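Local atomic coordinates of probable outer membrane protein (Pseudomonas aeruginosa, PDB entry 3DWO), a protein that probably carries hydrophobic compounds, such as long-chain fatty acids, through the outer membrane as a beta-barrel channel of the FadL family. Residues Ser182-Pro187 and Ile192-Ser197; Leu411-Gln416 and Gly422-Arg427. All coordinates share one frame; numbering follows the deposited sequence.

Contact 1 (Ser182-Pro187 and Ile192-Ser197). With C8E ((hydroxyethyloxy)tri(ethyloxy)octane), chain C.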
loop_
_atom_site.group_PDB
_atom_site.type_symbol
_atom_site.label_atom_id
_atom_site.label_comp_id
_atom_site.label_asym_id
_atom_site.label_seq_id
_atom_site.Cartn_x
_atom_site.Cartn_y
_atom_site.Cartn_z
ATOM N N SER A 182 -12.751 27.736 1.919
ATOM C CA SER A 182 -11.375 27.954 2.355
ATOM C C SER A 182 -11.163 29.405 2.778
ATOM O O SER A 182 -10.494 29.674 3.782
ATOM C CB SER A 182 -10.404 27.604 1.234
ATOM O OG SER A 182 -10.470 26.221 0.954
ATOM N N ALA A 183 -11.733 30.331 2.010
ATOM C CA ALA A 183 -11.621 31.765 2.301
ATOM C C ALA A 183 -12.252 32.110 3.650
ATOM O O ALA A 183 -11.660 32.823 4.458
ATOM C CB ALA A 183 -12.296 32.588 1.191
ATOM N N ALA A 184 -13.462 31.607 3.872
ATOM C CA ALA A 184 -14.194 31.853 5.111
ATOM C C ALA A 184 -13.373 31.522 6.357
ATOM O O ALA A 184 -13.536 32.165 7.392
ATOM C CB ALA A 184 -15.487 31.047 5.110
ATOM N N ASN A 185 -12.500 30.518 6.253
ATOM C CA ASN A 185 -11.652 30.078 7.367
ATOM C C ASN A 185 -10.233 30.645 7.312
ATOM O O ASN A 185 -9.420 30.368 8.193
ATOM C CB ASN A 185 -11.545 28.545 7.368
ATOM C CG ASN A 185 -12.845 27.860 7.751
ATOM O OD1 ASN A 185 -13.256 27.902 8.905
ATOM N ND2 ASN A 185 -13.500 27.237 6.781
ATOM N N SER A 186 -9.935 31.435 6.287
ATOM C CA SER A 186 -8.590 31.975 6.102
ATOM C C SER A 186 -8.176 33.120 7.020
ATOM O O SER A 186 -9.010 33.842 7.553
ATOM C CB SER A 186 -8.427 32.448 4.662
ATOM O OG SER A 186 -9.202 33.623 4.444
ATOM N N PRO A 187 -6.863 33.314 7.194
ATOM C CA PRO A 187 -6.391 34.406 8.053
ATOM C C PRO A 187 -6.415 35.754 7.329
ATOM O O PRO A 187 -6.218 36.791 7.951
ATOM C CB PRO A 187 -4.980 33.967 8.416
ATOM C CG PRO A 187 -4.534 33.249 7.190
ATOM C CD PRO A 187 -5.756 32.402 6.857
ATOM N N ILE A 192 -16.731 36.852 6.317
ATOM C CA ILE A 192 -18.019 36.593 5.682
ATOM C C ILE A 192 -18.258 35.094 5.545
ATOM O O ILE A 192 -17.499 34.392 4.882
ATOM C CB ILE A 192 -18.075 37.230 4.279
ATOM C CG1 ILE A 192 -17.837 38.737 4.391
ATOM C CG2 ILE A 192 -19.418 36.932 3.619
ATOM C CD1 ILE A 192 -17.710 39.428 3.055
ATOM N N PRO A 193 -19.330 34.583 6.164
ATOM C CA PRO A 193 -19.634 33.155 6.090
ATOM C C PRO A 193 -20.132 32.723 4.715
ATOM O O PRO A 193 -21.318 32.447 4.544
ATOM C CB PRO A 193 -20.699 32.986 7.164
ATOM C CG PRO A 193 -21.480 34.265 7.017
ATOM C CD PRO A 193 -20.366 35.296 6.932
ATOM N N PHE A 194 -19.236 32.675 3.735
ATOM C CA PHE A 194 -19.623 32.253 2.391
ATOM C C PHE A 194 -20.280 30.874 2.464
ATOM O O PHE A 194 -19.840 30.008 3.222
ATOM C CB PHE A 194 -18.396 32.160 1.480
ATOM C CG PHE A 194 -17.597 33.423 1.396
ATOM C CD1 PHE A 194 -18.157 34.587 0.880
ATOM C CD2 PHE A 194 -16.277 33.448 1.823
ATOM C CE1 PHE A 194 -17.408 35.761 0.791
ATOM C CE2 PHE A 194 -15.518 34.612 1.739
ATOM C CZ PHE A 194 -16.085 35.774 1.221
ATOM N N PRO A 195 -21.347 30.648 1.680
ATOM C CA PRO A 195 -21.993 29.334 1.724
ATOM C C PRO A 195 -21.093 28.264 1.094
ATOM O O PRO A 195 -20.326 28.542 0.170
ATOM C CB PRO A 195 -23.285 29.563 0.945
ATOM C CG PRO A 195 -22.869 30.555 -0.081
ATOM C CD PRO A 195 -22.016 31.531 0.709
ATOM N N ALA A 196 -21.181 27.043 1.602
ATOM C CA ALA A 196 -20.363 25.961 1.081
ATOM C C ALA A 196 -20.934 25.357 -0.198
ATOM O O ALA A 196 -22.120 25.502 -0.502
ATOM C CB ALA A 196 -20.209 24.872 2.140
ATOM N N SER A 197 -20.067 24.685 -0.946
ATOM C CA SER A 197 -20.441 24.010 -2.184
ATOM C C SER A 197 -20.972 24.868 -3.333
ATOM O O SER A 197 -21.678 24.363 -4.209
ATOM C CB SER A 197 -21.430 22.887 -1.862
ATOM O OG SER A 197 -20.809 21.915 -1.031
HETATM C C1 C8E C . -4.915 22.593 -1.929
HETATM C C2 C8E C . -5.031 23.868 -1.242
HETATM C C3 C8E C . -6.064 24.742 -1.778
HETATM C C4 C8E C . -5.948 26.016 -1.087
HETATM C C5 C8E C . -7.119 26.845 -1.447
HETATM C C6 C8E C . -7.108 28.071 -0.691
HETATM C C7 C8E C . -8.156 28.809 -1.379
HETATM C C8 C8E C . -8.234 30.141 -0.768
HETATM O O9 C8E C . -9.142 31.188 -1.052
HETATM C C10 C8E C . -9.198 31.735 -2.353
HETATM C C11 C8E C . -10.223 32.816 -2.268
HETATM O O12 C8E C . -11.370 32.535 -3.079
HETATM C C13 C8E C . -12.477 33.442 -2.852
HETATM C C14 C8E C . -13.843 33.447 -3.600
HETATM O O15 C8E C . -14.461 32.508 -4.535
HETATM C C16 C8E C . -14.111 32.841 -5.889
HETATM C C17 C8E C . -15.072 33.814 -6.594
HETATM O O18 C8E C . -14.653 34.712 -7.643
HETATM C C19 C8E C . -14.221 36.002 -7.134
HETATM C C20 C8E C . -13.346 37.016 -7.957
HETATM O O21 C8E C . -12.620 38.022 -7.242
#
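The ring of Phe194 meets Ala183 and Ala184 in the last turn of helix 179-184. Ala183 CB comes up obliquely to the ring, 3.8 Å from Phe194 CE2. Ala184 N lies at the ring edge, near its plane, with Phe194 CD2 as its neighbour, and Ala184 CB touches the same corner at 4.1 Å from CD2. Phe194 CG stands beside its own backbone N (chi1 -56°), and this turns the ring back to the helix. Ile192 O sits over one ring face, displaced toward the rim. Ile192 O also accepts from Phe194 N at 2.7 Å, in an inverse gamma turn centred on Pro193. The turn therefore folds the backbone over the ring. No hydrogen bond crosses between the segments, so this contact is held by packing.

The tight part continues along the helix, where the detergent C8E runs past Ser182 and Ala183. Ser182 CB lies 3.7 Å from C8E C7, on its alkyl tail. Ala183 CB is 4.0 Å from C8E C11 as well as against the ring. The loose side is at Ile192 and Pro193. Both are exposed, and the end of the Ile192 side chain leads away from the helix. Ala183 O accepts from both Ser186 N (2.9 Å) and Ser186 OG (2.6 Å).

The contact joins helix 179-184 to the loop that leads into strand 201-220. The Phe194 ring also meets Tyr180 of the same helix, and Phe194 O accepts from Tyr65 OH, just after strand 44-63.

Contact 2 (Leu411-Gln416 and Gly422-Arg427)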
loop_
_atom_site.group_PDB
_atom_site.type_symbol
_atom_site.label_atom_id
_atom_site.label_comp_id
_atom_site.label_asym_id
_atom_site.label_seq_id
_atom_site.Cartn_x
_atom_site.Cartn_y
_atom_site.Cartn_z
ATOM N N LEU A 411 -14.340 7.133 11.005
ATOM C CA LEU A 411 -13.733 8.212 10.247
ATOM C C LEU A 411 -14.265 9.472 10.913
ATOM O O LEU A 411 -15.469 9.725 10.901
ATOM C CB LEU A 411 -14.156 8.170 8.776
ATOM C CG LEU A 411 -13.243 7.389 7.827
ATOM C CD1 LEU A 411 -13.037 5.992 8.343
ATOM C CD2 LEU A 411 -13.861 7.350 6.443
ATOM N N LYS A 412 -13.364 10.243 11.511
ATOM C CA LYS A 412 -13.725 11.470 12.209
ATOM C C LYS A 412 -12.914 12.605 11.615
ATOM O O LYS A 412 -12.628 13.594 12.285
ATOM C CB LYS A 412 -13.382 11.338 13.692
ATOM C CG LYS A 412 -14.055 10.172 14.403
ATOM C CD LYS A 412 -15.530 10.447 14.661
ATOM C CE LYS A 412 -16.113 9.407 15.615
ATOM N NZ LYS A 412 -17.526 9.710 15.984
ATOM N N THR A 413 -12.554 12.445 10.348
ATOM C CA THR A 413 -11.740 13.407 9.620
ATOM C C THR A 413 -12.205 14.862 9.659
ATOM O O THR A 413 -13.371 15.167 9.424
ATOM C CB THR A 413 -11.618 12.987 8.146
ATOM O OG1 THR A 413 -11.628 11.557 8.061
ATOM C CG2 THR A 413 -10.313 13.507 7.551
ATOM N N VAL A 414 -11.267 15.752 9.959
ATOM C CA VAL A 414 -11.533 17.179 10.002
ATOM C C VAL A 414 -10.568 17.822 9.000
ATOM O O VAL A 414 -9.379 17.509 9.001
ATOM C CB VAL A 414 -11.275 17.750 11.424
ATOM C CG1 VAL A 414 -11.367 19.267 11.416
ATOM C CG2 VAL A 414 -12.297 17.180 12.409
ATOM N N ASN A 415 -11.078 18.691 8.131
ATOM C CA ASN A 415 -10.223 19.366 7.154
ATOM C C ASN A 415 -9.684 20.678 7.723
ATOM O O ASN A 415 -10.415 21.425 8.362
ATOM C CB ASN A 415 -10.993 19.680 5.862
ATOM C CG ASN A 415 -10.769 18.640 4.771
ATOM O OD1 ASN A 415 -9.764 17.920 4.784
ATOM N ND2 ASN A 415 -11.697 18.573 3.806
ATOM N N GLN A 416 -8.408 20.955 7.478
ATOM C CA GLN A 416 -7.800 22.191 7.942
ATOM C C GLN A 416 -8.464 23.374 7.219
ATOM O O GLN A 416 -9.218 23.180 6.259
ATOM C CB GLN A 416 -6.299 22.169 7.648
ATOM C CG GLN A 416 -5.975 21.887 6.185
ATOM C CD GLN A 416 -4.490 21.830 5.939
ATOM O OE1 GLN A 416 -3.812 22.866 5.882
ATOM N NE2 GLN A 416 -3.962 20.616 5.816
ATOM N N GLY A 422 -14.344 21.305 6.653
ATOM C CA GLY A 422 -15.416 20.340 6.870
ATOM C C GLY A 422 -14.991 19.168 7.741
ATOM O O GLY A 422 -13.855 19.113 8.209
ATOM N N ARG A 423 -15.899 18.229 7.982
ATOM C CA ARG A 423 -15.554 17.070 8.794
ATOM C C ARG A 423 -16.450 15.875 8.512
ATOM O O ARG A 423 -17.600 16.025 8.094
ATOM C CB ARG A 423 -15.629 17.408 10.286
ATOM C CG ARG A 423 -17.026 17.489 10.856
ATOM C CD ARG A 423 -16.971 17.789 12.359
ATOM N NE ARG A 423 -18.291 18.078 12.910
ATOM C CZ ARG A 423 -19.189 17.156 13.243
ATOM N NH1 ARG A 423 -18.913 15.870 13.094
ATOM N NH2 ARG A 423 -20.375 17.527 13.713
ATOM N N LEU A 424 -15.915 14.687 8.754
ATOM C CA LEU A 424 -16.666 13.458 8.545
ATOM C C LEU A 424 -17.034 12.839 9.892
ATOM O O LEU A 424 -16.362 13.063 10.898
ATOM C CB LEU A 424 -15.824 12.453 7.751
ATOM C CG LEU A 424 -15.263 12.896 6.393
ATOM C CD1 LEU A 424 -14.361 11.812 5.836
ATOM C CD2 LEU A 424 -16.410 13.191 5.432
ATOM N N ASP A 425 -18.112 12.069 9.904
ATOM C CA ASP A 425 -18.535 11.371 11.111
ATOM C C ASP A 425 -19.211 10.092 10.646
ATOM O O ASP A 425 -20.414 10.078 10.389
ATOM C CB ASP A 425 -19.520 12.201 11.925
ATOM C CG ASP A 425 -19.926 11.506 13.214
ATOM O OD1 ASP A 425 -20.883 11.970 13.872
ATOM O OD2 ASP A 425 -19.278 10.497 13.571
ATOM N N GLY A 426 -18.426 9.029 10.514
ATOM C CA GLY A 426 -18.971 7.768 10.059
ATOM C C GLY A 426 -17.968 6.644 10.187
ATOM O O GLY A 426 -17.035 6.725 10.981
ATOM N N ARG A 427 -18.160 5.583 9.411
ATOM C CA ARG A 427 -17.250 4.448 9.466
ATOM C C ARG A 427 -17.091 3.755 8.125
ATOM O O ARG A 427 -18.000 3.743 7.294
ATOM C CB ARG A 427 -17.730 3.451 10.517
ATOM C CG ARG A 427 -19.218 3.210 10.490
ATOM C CD ARG A 427 -19.697 2.581 11.789
ATOM N NE ARG A 427 -19.120 3.228 12.967
ATOM C CZ ARG A 427 -18.039 2.793 13.613
ATOM N NH1 ARG A 427 -17.407 1.700 13.202
ATOM N NH2 ARG A 427 -17.581 3.454 14.669
HETATM O O HOH W 1 -13.742 20.781 3.763
#
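Thr413 O is gripped by Leu424 N at 2.7 Å, and is approached by Arg423 CA at 3.0 Å in a CA-H...O contact. This is part of a beta hairpin that joins strands 395-411 and 423-441, the last two strands of the FadL-type barrel. Leu411 and Gly426 form an antiparallel hydrogen-bonded pair. Leu411 N donates to Gly426 O at 2.7 Å. Gly426 N returns a longer bond to Leu411 O.

Side chains also meet across the pair. Lys412 and Asp425 lie side by side, and Lys412 NZ reaches Asp425 OD2 at 3.1 Å in a salt bridge, from above the carboxylate plane. Lys412 CB starts away from 422-427, but the bend at chi2 (-75°) brings the chain end back. Thr413 and Leu424 also run alongside each other. Leu424 CD1 packs 3.5 Å from Thr413 OG1, and that hydroxyl is bonded to Arg369 O. Leu424 further touches Tyr58 and Ala62 of strand 44-63. Val414 CG2 rests 4.0 Å from Arg423 CB, while the guanidinium end of Arg423 leads off to a cation-pi contact with Tyr63.

Toward the loop, Asn415 N donates almost straight to Gly422 O. Asn415 ND2 donates to Asp134 O and to a water, which also accepts from Gly422 N at 3.0 Å.

How the contacts relate
Contact 1 comes first along the chain. It closes the short loop of residues 188-191, between helix 179-184 and strand 201-220. Contact 2 follows in series and closes the loop of residues 417-421 between strands 395-411 and 423-441. The two neither nest nor cross. Their centres are 18 Å apart, and their nearest atoms are about 6 Å apart, so they do not touch. They are still linked: Ser182 OG of contact 1 bonds to Arg418 O in the loop that contact 2 closes. Strand 44-63 gives a second link. It pairs with strand 423-441 of contact 2, and Tyr65 just beyond it reaches contact 1.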